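Local coordinates for protein putative polyketide synthase (Brevibacillus brevis, PDB 5HU7) that is the dehydratase domain of a trans-AT polyketide synthase and probably removes water from beta-hydroxyacyl chains carried by an acyl carrier protein, at residues Gly46-Pro51 with Leu88-Asp93; Gly76-His81 with Glu133-Val138; Leu247-Asn252 with Ile287-Arg292. All coordinates share one frame; numbering follows the deposited sequence.

Interaction 1: Gly46-Pro51 with Leu88-Asp93; sequences GQRFFP and LLVGDD
Leu88 lays its CD2 methyl over one face of the Phe50 ring, 4.0 Å from the ring centre and displaced toward the rim, a CH-pi contact. Val90 CG1 approaches the same ring obliquely at CD1, and Tyr55 meets it edge-to-face. The CB of Phe50 points toward 88-93, and with CG anti to the backbone N (chi1 -168°) the ring comes under Leu88 CD2. The guanidinium of Arg48 has the carbonyl carbon of Gly46 at its edge, in its plane. Arg48 NH1 makes a weak hydrogen bond to Gly46 O at 2.7 Å, while NH2 finds its stronger partner in Met39 O, outside the pairing. Gly91 CA lies obliquely 3.9 Å from Arg48 NH1; a CB on Gly91 would collide with this nitrogen and with Gly46 O, and the backbone angles of Gly91 also call for glycine.

The segments run antiparallel. Arg48 and Val90 form a hydrogen-bonded pair: Val90 N reaches Arg48 O in a nearly straight bond of 2.9 Å, whereas the return bond from Arg48 N to Val90 O is more bent (134° at the hydrogen). Phe50 N to Leu88 O, 2.7 Å, extends the pairing. Between them Phe49 and Leu89, a non-hydrogen-bonded pair, lie side by side on the face away from Arg48 and Val90, with Phe49 CD1 3.4 Å from Leu89 CD2.

The result is a short two-stranded antiparallel sheet. Segment 46-51 runs from the glycine to the proline of the HxxxGxxxxP signature of dehydratases, with the strand 48-49 between them; as in related dehydratases, it lies just after the signature histidine, catalytic in those relatives, and before helix 52-65.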
loop_
_atom_site.group_PDB
_atom_site.type_symbol
_atom_site.label_atom_id
_atom_site.label_comp_id
_atom_site.label_asym_id
_atom_site.label_seq_id
_atom_site.Cartn_x
_atom_site.Cartn_y
_atom_site.Cartn_z
ATOM N N GLY A 46 -27.090 2.459 -10.205
ATOM C CA GLY A 46 -27.918 3.399 -9.460
ATOM C C GLY A 46 -27.677 3.146 -7.973
ATOM O O GLY A 46 -26.901 2.227 -7.623
ATOM N N GLN A 47 -28.284 3.960 -7.066
ATOM C CA GLN A 47 -27.950 3.736 -5.672
ATOM C C GLN A 47 -28.396 2.366 -5.182
ATOM O O GLN A 47 -29.476 1.892 -5.542
ATOM C CB GLN A 47 -28.520 4.812 -4.744
ATOM C CG GLN A 47 -27.793 4.839 -3.393
ATOM C CD GLN A 47 -28.102 6.056 -2.567
ATOM O OE1 GLN A 47 -27.192 6.795 -2.152
ATOM N NE2 GLN A 47 -29.365 6.227 -2.195
ATOM N N ARG A 48 -27.585 1.775 -4.302
ATOM C CA ARG A 48 -27.856 0.467 -3.735
ATOM C C ARG A 48 -26.887 0.111 -2.618
ATOM O O ARG A 48 -25.840 0.702 -2.480
ATOM C CB ARG A 48 -27.830 -0.627 -4.822
ATOM C CG ARG A 48 -26.501 -0.777 -5.517
ATOM C CD ARG A 48 -26.649 -1.714 -6.665
ATOM N NE ARG A 48 -25.405 -1.973 -7.378
ATOM C CZ ARG A 48 -24.786 -1.097 -8.160
ATOM N NH1 ARG A 48 -25.268 0.131 -8.312
ATOM N NH2 ARG A 48 -23.668 -1.436 -8.786
ATOM N N PHE A 49 -27.237 -0.894 -1.868
ATOM C CA PHE A 49 -26.459 -1.389 -0.737
ATOM C C PHE A 49 -25.240 -2.115 -1.238
ATOM O O PHE A 49 -25.338 -2.869 -2.207
ATOM C CB PHE A 49 -27.298 -2.376 0.114
ATOM C CG PHE A 49 -28.504 -1.769 0.792
ATOM C CD1 PHE A 49 -28.376 -0.629 1.583
ATOM C CD2 PHE A 49 -29.762 -2.345 0.657
ATOM C CE1 PHE A 49 -29.498 -0.055 2.198
ATOM C CE2 PHE A 49 -30.877 -1.765 1.267
ATOM C CZ PHE A 49 -30.738 -0.612 2.023
ATOM N N PHE A 50 -24.092 -1.919 -0.569
ATOM C CA PHE A 50 -22.867 -2.660 -0.885
ATOM C C PHE A 50 -23.167 -4.148 -0.675
ATOM O O PHE A 50 -23.802 -4.475 0.319
ATOM C CB PHE A 50 -21.723 -2.238 0.048
ATOM C CG PHE A 50 -20.344 -2.710 -0.354
ATOM C CD1 PHE A 50 -19.699 -2.158 -1.456
ATOM C CD2 PHE A 50 -19.622 -3.566 0.459
ATOM C CE1 PHE A 50 -18.413 -2.544 -1.798
ATOM C CE2 PHE A 50 -18.303 -3.901 0.155
ATOM C CZ PHE A 50 -17.711 -3.400 -0.972
ATOM N N PRO A 51 -22.781 -5.063 -1.581
ATOM C CA PRO A 51 -23.099 -6.483 -1.364
ATOM C C PRO A 51 -22.591 -7.050 -0.039
ATOM O O PRO A 51 -21.485 -6.733 0.374
ATOM C CB PRO A 51 -22.463 -7.184 -2.564
ATOM C CG PRO A 51 -22.229 -6.164 -3.548
ATOM C CD PRO A 51 -22.066 -4.857 -2.859
ATOM N N LEU A 88 -23.178 0.574 3.628
ATOM C CA LEU A 88 -22.456 1.397 2.676
ATOM C C LEU A 88 -23.313 1.415 1.403
ATOM O O LEU A 88 -23.756 0.358 0.924
ATOM C CB LEU A 88 -21.063 0.785 2.398
ATOM C CG LEU A 88 -20.244 1.345 1.237
ATOM C CD1 LEU A 88 -19.927 2.824 1.419
ATOM C CD2 LEU A 88 -18.970 0.553 1.067
ATOM N N LEU A 89 -23.579 2.619 0.892
ATOM C CA LEU A 89 -24.354 2.809 -0.315
ATOM C C LEU A 89 -23.400 3.133 -1.435
ATOM O O LEU A 89 -22.540 3.970 -1.273
ATOM C CB LEU A 89 -25.371 3.950 -0.165
ATOM C CG LEU A 89 -26.493 3.743 0.851
ATOM C CD1 LEU A 89 -27.521 4.840 0.727
ATOM C CD2 LEU A 89 -27.177 2.434 0.654
ATOM N N VAL A 90 -23.566 2.468 -2.569
ATOM C CA VAL A 90 -22.725 2.662 -3.742
ATOM C C VAL A 90 -23.602 2.867 -4.979
ATOM O O VAL A 90 -24.790 2.578 -4.939
ATOM C CB VAL A 90 -21.759 1.474 -3.929
ATOM C CG1 VAL A 90 -20.913 1.263 -2.670
ATOM C CG2 VAL A 90 -22.520 0.199 -4.312
ATOM N N GLY A 91 -22.999 3.373 -6.051
ATOM C CA GLY A 91 -23.665 3.584 -7.329
ATOM C C GLY A 91 -24.315 4.931 -7.526
ATOM O O GLY A 91 -24.764 5.196 -8.625
ATOM N N ASP A 92 -24.364 5.792 -6.493
ATOM C CA ASP A 92 -24.937 7.144 -6.559
ATOM C C ASP A 92 -23.758 8.094 -6.837
ATOM O O ASP A 92 -23.698 8.702 -7.896
ATOM C CB ASP A 92 -25.646 7.479 -5.226
ATOM C CG ASP A 92 -26.400 8.803 -5.087
ATOM O OD1 ASP A 92 -25.894 9.837 -5.551
ATOM O OD2 ASP A 92 -27.412 8.829 -4.385
ATOM N N ASP A 93 -22.808 8.170 -5.912
ATOM C CA ASP A 93 -21.610 8.992 -6.011
ATOM C C ASP A 93 -20.391 8.094 -5.849
ATOM O O ASP A 93 -20.523 6.921 -5.480
ATOM C CB ASP A 93 -21.611 10.090 -4.919
ATOM C CG ASP A 93 -22.526 11.271 -5.222
ATOM O OD1 ASP A 93 -22.337 11.916 -6.284
ATOM O OD2 ASP A 93 -23.393 11.588 -4.368
#

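Interaction 2: Gly76-His81 with Glu133-Val138; sequences GIRMSH and EFTSFV
Arg78 and Glu133 face each other as an antiparallel hydrogen-bonded pair, Arg78 N to Glu133 O and Glu133 N to Arg78 O, both 2.9 Å, and the strands carrying them run at 147° to one another. Thr135 N to Gly76 O continues the pairing, the donor standing above the carbonyl plane.

The side chains of Arg78 and Glu133 lie alongside each other, pointing the same way, and form a salt bridge. Arg78 NH1 reaches Glu133 OE2 at 3.2 Å; the oxygen lies close to the guanidinium plane but is met from above the plane of its own carboxylate. The arginine chain bends at chi3 (-67°), which turns NE out of an extended course, and NE forms a second salt bridge with Glu248. Glu133 OE2 also accepts a hydrogen from a water at 2.8 Å. That water donates to Arg78 O as well and accepts from Ser80 OG, stitching the carboxylate to the neighbouring strand.

On the same side, Phe137 folds back over the end of the pairing. Thr135 CG2 lies over one face of the Phe137 ring, toward its rim, Ile77 O sits at the ring edge in plane, and Phe137 CE2 comes 3.7 Å from Gly76 CA. A CB on Gly76 would clash with Phe137 CD2 and Thr135 O. Across the sheet, Ile77 CG1 packs 4.1 Å from Phe134 CD1, where both side chains also touch helix 52-65.

Such a pairing, apolar residues turned to a long helix and charged ones to the other side, is characteristic of the hotdog fold, in which a curved antiparallel sheet wraps around a central helix.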
loop_
_atom_site.group_PDB
_atom_site.type_symbol
_atom_site.label_atom_id
_atom_site.label_comp_id
_atom_site.label_asym_id
_atom_site.label_seq_id
_atom_site.Cartn_x
_atom_site.Cartn_y
_atom_site.Cartn_z
ATOM N N GLY A 76 -5.270 -20.670 7.489
ATOM C CA GLY A 76 -6.650 -20.683 7.986
ATOM C C GLY A 76 -6.984 -19.386 8.698
ATOM O O GLY A 76 -6.170 -18.863 9.449
ATOM N N ILE A 77 -8.181 -18.862 8.452
ATOM C CA ILE A 77 -8.679 -17.627 9.018
ATOM C C ILE A 77 -10.002 -17.902 9.697
ATOM O O ILE A 77 -10.820 -18.642 9.158
ATOM C CB ILE A 77 -8.862 -16.559 7.910
ATOM C CG1 ILE A 77 -7.499 -16.005 7.475
ATOM C CG2 ILE A 77 -9.791 -15.421 8.368
ATOM C CD1 ILE A 77 -7.526 -15.219 6.194
ATOM N N ARG A 78 -10.224 -17.264 10.874
ATOM C CA ARG A 78 -11.505 -17.297 11.564
ATOM C C ARG A 78 -11.917 -15.854 11.807
ATOM O O ARG A 78 -11.182 -15.118 12.457
ATOM C CB ARG A 78 -11.462 -18.041 12.886
ATOM C CG ARG A 78 -12.851 -18.095 13.564
ATOM C CD ARG A 78 -12.836 -18.629 14.972
ATOM N NE ARG A 78 -12.463 -20.039 14.985
ATOM C CZ ARG A 78 -11.314 -20.546 15.423
ATOM N NH1 ARG A 78 -10.385 -19.760 15.946
ATOM N NH2 ARG A 78 -11.090 -21.849 15.352
ATOM N N MET A 79 -13.070 -15.444 11.281
ATOM C CA MET A 79 -13.635 -14.133 11.562
ATOM C C MET A 79 -14.781 -14.381 12.543
ATOM O O MET A 79 -15.518 -15.317 12.357
ATOM C CB MET A 79 -14.115 -13.426 10.320
ATOM C CG MET A 79 -13.068 -13.355 9.228
ATOM S SD MET A 79 -13.635 -12.569 7.680
ATOM C CE MET A 79 -14.237 -11.117 8.281
ATOM N N SER A 80 -14.875 -13.604 13.618
ATOM C CA SER A 80 -15.877 -13.771 14.677
ATOM C C SER A 80 -16.561 -12.439 14.956
ATOM O O SER A 80 -15.934 -11.408 14.776
ATOM C CB SER A 80 -15.195 -14.213 15.972
ATOM O OG SER A 80 -14.673 -15.516 15.861
ATOM N N HIS A 81 -17.807 -12.479 15.441
ATOM C CA HIS A 81 -18.569 -11.301 15.869
ATOM C C HIS A 81 -18.651 -10.216 14.812
ATOM O O HIS A 81 -18.465 -9.046 15.106
ATOM C CB HIS A 81 -17.983 -10.743 17.168
ATOM C CG HIS A 81 -17.816 -11.771 18.236
ATOM N ND1 HIS A 81 -18.886 -12.525 18.681
ATOM C CD2 HIS A 81 -16.696 -12.169 18.891
ATOM C CE1 HIS A 81 -18.398 -13.330 19.617
ATOM N NE2 HIS A 81 -17.077 -13.167 19.760
ATOM N N GLU A 133 -8.755 -14.111 13.590
ATOM C CA GLU A 133 -7.663 -14.963 14.073
ATOM C C GLU A 133 -7.110 -15.783 12.934
ATOM O O GLU A 133 -7.835 -16.206 12.022
ATOM C CB GLU A 133 -8.111 -15.947 15.145
ATOM C CG GLU A 133 -8.731 -15.291 16.369
ATOM C CD GLU A 133 -9.493 -16.289 17.205
ATOM O OE1 GLU A 133 -8.963 -16.745 18.244
ATOM O OE2 GLU A 133 -10.593 -16.681 16.763
ATOM N N PHE A 134 -5.828 -16.030 13.019
ATOM C CA PHE A 134 -5.044 -16.879 12.134
ATOM C C PHE A 134 -4.822 -18.136 12.879
ATOM O O PHE A 134 -4.345 -18.103 14.004
ATOM C CB PHE A 134 -3.697 -16.243 11.843
ATOM C CG PHE A 134 -3.865 -14.957 11.084
ATOM C CD1 PHE A 134 -4.303 -14.964 9.764
ATOM C CD2 PHE A 134 -3.529 -13.751 11.660
ATOM C CE1 PHE A 134 -4.449 -13.777 9.060
ATOM C CE2 PHE A 134 -3.679 -12.567 10.959
ATOM C CZ PHE A 134 -4.152 -12.587 9.668
ATOM N N THR A 135 -5.226 -19.243 12.308
ATOM C CA THR A 135 -5.126 -20.522 12.965
ATOM C C THR A 135 -4.944 -21.634 11.961
ATOM O O THR A 135 -5.323 -21.483 10.805
ATOM C CB THR A 135 -6.394 -20.718 13.839
ATOM O OG1 THR A 135 -6.221 -21.870 14.681
ATOM C CG2 THR A 135 -7.672 -20.821 13.014
ATOM N N SER A 136 -4.415 -22.767 12.429
ATOM C CA SER A 136 -4.204 -23.947 11.631
ATOM C C SER A 136 -5.344 -24.874 11.940
ATOM O O SER A 136 -5.426 -25.385 13.047
ATOM C CB SER A 136 -2.862 -24.602 11.943
ATOM O OG SER A 136 -1.854 -23.607 11.894
ATOM N N PHE A 137 -6.257 -25.061 10.978
ATOM C CA PHE A 137 -7.382 -25.967 11.181
ATOM C C PHE A 137 -6.905 -27.407 11.123
ATOM O O PHE A 137 -6.583 -27.906 10.063
ATOM C CB PHE A 137 -8.522 -25.699 10.203
ATOM C CG PHE A 137 -9.157 -24.349 10.444
ATOM C CD1 PHE A 137 -10.017 -24.150 11.511
ATOM C CD2 PHE A 137 -8.948 -23.300 9.563
ATOM C CE1 PHE A 137 -10.608 -22.928 11.731
ATOM C CE2 PHE A 137 -9.572 -22.079 9.759
ATOM C CZ PHE A 137 -10.382 -21.888 10.859
ATOM N N VAL A 138 -6.876 -28.048 12.269
ATOM C CA VAL A 138 -6.408 -29.421 12.468
ATOM C C VAL A 138 -7.327 -30.490 11.879
ATOM O O VAL A 138 -6.880 -31.613 11.640
ATOM C CB VAL A 138 -6.117 -29.703 13.961
ATOM C CG1 VAL A 138 -5.045 -28.751 14.500
ATOM C CG2 VAL A 138 -7.379 -29.646 14.815
HETATM O O HOH W 1 -12.134 -14.908 15.189
#

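Interaction 3: Leu247-Asn252 with Ile287-Arg292; sequences LEIYEN and IGIRMR
Backbone hydrogen bonds join Glu248 and Arg290 in both directions, with Glu248 N 3.0 Å from Arg290 O. The return bond, Arg290 N to Glu248 O, is 3.1 Å. Tyr250 N adds a third, to Gly288 O at 2.9 Å, its donor lying above the carbonyl plane. The strands are almost exactly antiparallel (174°).

Among polar side chains, Tyr250 OH donates its hydrogen to Glu248 OE1, 2.7 Å away, on the anti lone pair. This leaves OE2 to the salt bridge with Arg78, so both carboxylate oxygens are engaged. Arg290 directs NH2 to Glu279, while Arg292 NH1 lies over the centre of the Arg290 guanidinium.

Packing contacts fall on both faces. Tyr250 CE2 touches Ile287 CG2 at 3.8 Å, and Tyr250 OH rests 3.5 Å from Arg290 CD, the ring and guanidinium planes nearly perpendicular. A phenylalanine in place of Tyr250 would probably leave Glu248 OE1 without this donor, its carboxylate freer to turn, and open a gap beside the Arg290 chain. On the other face Leu247 CD1 presses against Ile289 CG2 at 3.4 Å and meets Met291 CG.

On its other side the strand opposes one residue, Leu280, with two of its own, Gly288 and Ile289, which makes a classic beta bulge in the antiparallel sheet of the second hotdog of a double-hotdog dehydratase.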
loop_
_atom_site.group_PDB
_atom_site.type_symbol
_atom_site.label_atom_id
_atom_site.label_comp_id
_atom_site.label_asym_id
_atom_site.label_seq_id
_atom_site.Cartn_x
_atom_site.Cartn_y
_atom_site.Cartn_z
ATOM N N LEU A 247 -17.054 -17.310 11.078
ATOM C CA LEU A 247 -16.742 -17.640 9.705
ATOM C C LEU A 247 -15.383 -18.281 9.726
ATOM O O LEU A 247 -14.425 -17.646 10.180
ATOM C CB LEU A 247 -16.707 -16.355 8.856
ATOM C CG LEU A 247 -16.028 -16.385 7.487
ATOM C CD1 LEU A 247 -16.621 -17.413 6.596
ATOM C CD2 LEU A 247 -16.157 -15.032 6.796
ATOM N N GLU A 248 -15.280 -19.518 9.220
ATOM C CA GLU A 248 -14.016 -20.220 9.136
ATOM C C GLU A 248 -13.715 -20.471 7.672
ATOM O O GLU A 248 -14.587 -20.904 6.958
ATOM C CB GLU A 248 -14.065 -21.505 9.973
ATOM C CG GLU A 248 -13.982 -21.206 11.465
ATOM C CD GLU A 248 -14.039 -22.385 12.407
ATOM O OE1 GLU A 248 -14.243 -23.519 11.923
ATOM O OE2 GLU A 248 -13.809 -22.191 13.624
ATOM N N ILE A 249 -12.523 -20.120 7.209
ATOM C CA ILE A 249 -12.087 -20.333 5.834
ATOM C C ILE A 249 -10.966 -21.388 5.940
ATOM O O ILE A 249 -9.928 -21.112 6.530
ATOM C CB ILE A 249 -11.615 -19.026 5.162
ATOM C CG1 ILE A 249 -12.695 -17.927 5.250
ATOM C CG2 ILE A 249 -11.250 -19.296 3.696
ATOM C CD1 ILE A 249 -12.202 -16.524 4.808
ATOM N N TYR A 250 -11.210 -22.597 5.415
ATOM C CA TYR A 250 -10.292 -23.746 5.551
ATOM C C TYR A 250 -9.192 -23.836 4.497
ATOM O O TYR A 250 -8.196 -24.515 4.726
ATOM C CB TYR A 250 -11.095 -25.041 5.590
ATOM C CG TYR A 250 -12.127 -25.018 6.694
ATOM C CD1 TYR A 250 -11.748 -24.961 8.022
ATOM C CD2 TYR A 250 -13.481 -24.946 6.401
ATOM C CE1 TYR A 250 -12.694 -24.895 9.045
ATOM C CE2 TYR A 250 -14.431 -24.870 7.408
ATOM C CZ TYR A 250 -14.038 -24.874 8.732
ATOM O OH TYR A 250 -15.000 -24.813 9.706
ATOM N N GLU A 251 -9.360 -23.160 3.359
ATOM C CA GLU A 251 -8.343 -23.114 2.307
ATOM C C GLU A 251 -8.514 -21.833 1.501
ATOM O O GLU A 251 -9.607 -21.270 1.453
ATOM C CB GLU A 251 -8.441 -24.348 1.379
ATOM C CG GLU A 251 -9.734 -24.428 0.582
ATOM C CD GLU A 251 -10.094 -25.797 0.034
ATOM O OE1 GLU A 251 -10.479 -25.863 -1.154
ATOM O OE2 GLU A 251 -10.089 -26.782 0.808
ATOM N N ASN A 252 -7.458 -21.423 0.825
ATOM C CA ASN A 252 -7.486 -20.257 -0.047
ATOM C C ASN A 252 -8.073 -20.754 -1.370
ATOM O O ASN A 252 -7.921 -21.937 -1.702
ATOM C CB ASN A 252 -6.051 -19.709 -0.266
ATOM C CG ASN A 252 -5.257 -19.455 1.014
ATOM O OD1 ASN A 252 -5.422 -18.428 1.688
ATOM N ND2 ASN A 252 -4.400 -20.399 1.403
ATOM N N ILE A 287 -15.455 -29.191 2.862
ATOM C CA ILE A 287 -15.900 -27.827 3.162
ATOM C C ILE A 287 -14.719 -26.849 3.089
ATOM O O ILE A 287 -13.660 -27.100 3.673
ATOM C CB ILE A 287 -16.608 -27.778 4.549
ATOM C CG1 ILE A 287 -17.887 -28.597 4.496
ATOM C CG2 ILE A 287 -16.902 -26.332 4.970
ATOM C CD1 ILE A 287 -18.422 -29.002 5.762
ATOM N N GLY A 288 -14.922 -25.768 2.355
ATOM C CA GLY A 288 -13.953 -24.696 2.220
ATOM C C GLY A 288 -14.290 -23.495 3.082
ATOM O O GLY A 288 -13.389 -22.753 3.457
ATOM N N ILE A 289 -15.607 -23.250 3.339
ATOM C CA ILE A 289 -16.092 -22.120 4.125
ATOM C C ILE A 289 -17.308 -22.535 4.959
ATOM O O ILE A 289 -18.271 -23.092 4.442
ATOM C CB ILE A 289 -16.489 -20.906 3.231
ATOM C CG1 ILE A 289 -15.342 -20.439 2.294
ATOM C CG2 ILE A 289 -16.968 -19.737 4.112
ATOM C CD1 ILE A 289 -15.796 -19.677 1.106
ATOM N N ARG A 290 -17.292 -22.191 6.232
ATOM C CA ARG A 290 -18.387 -22.447 7.153
ATOM C C ARG A 290 -18.794 -21.109 7.788
ATOM O O ARG A 290 -17.936 -20.395 8.278
ATOM C CB ARG A 290 -17.957 -23.451 8.202
ATOM C CG ARG A 290 -18.850 -23.501 9.432
ATOM C CD ARG A 290 -18.410 -24.576 10.380
ATOM N NE ARG A 290 -18.693 -25.911 9.867
ATOM C CZ ARG A 290 -18.373 -27.045 10.484
ATOM N NH1 ARG A 290 -17.711 -27.023 11.638
ATOM N NH2 ARG A 290 -18.691 -28.216 9.939
ATOM N N MET A 291 -20.097 -20.780 7.765
ATOM C CA MET A 291 -20.658 -19.571 8.330
ATOM C C MET A 291 -21.623 -20.041 9.382
ATOM O O MET A 291 -22.503 -20.843 9.085
ATOM C CB MET A 291 -21.412 -18.757 7.278
ATOM C CG MET A 291 -20.526 -18.267 6.162
ATOM S SD MET A 291 -21.446 -17.583 4.799
ATOM C CE MET A 291 -21.936 -16.072 5.487
ATOM N N ARG A 292 -21.405 -19.642 10.618
ATOM C CA ARG A 292 -22.255 -20.023 11.725
ATOM C C ARG A 292 -22.870 -18.773 12.334
ATOM O O ARG A 292 -22.172 -17.790 12.547
ATOM C CB ARG A 292 -21.450 -20.826 12.768
ATOM C CG ARG A 292 -21.003 -22.218 12.266
ATOM C CD ARG A 292 -22.194 -23.181 12.149
ATOM N NE ARG A 292 -21.889 -24.578 11.802
ATOM C CZ ARG A 292 -21.361 -25.488 12.625
ATOM N NH1 ARG A 292 -21.146 -26.729 12.199
ATOM N NH2 ARG A 292 -21.019 -25.158 13.869
#

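How the interactions relate
From the N terminus, segment 46-51 precedes helix 52-65, and the chain then enters strand 76-84 before interaction 1 closes at 88-93. Interaction 2 closes only at 133-138, after two further long strands, so the two loops cross rather than nest. Interaction 3 follows in series, closing at 287-292 within the second hotdog. Interactions 2 and 3 have centres about 9 Å apart and share a seam: strands 76-84 and 241-249 are neighbours, Met79 N probably hydrogen-bonding to Leu247 O at 2.8 Å, which joins the two hotdog halves. Interaction 1, its centre about 30 Å from that of interaction 2, lies on the opposite side of the chain's centre.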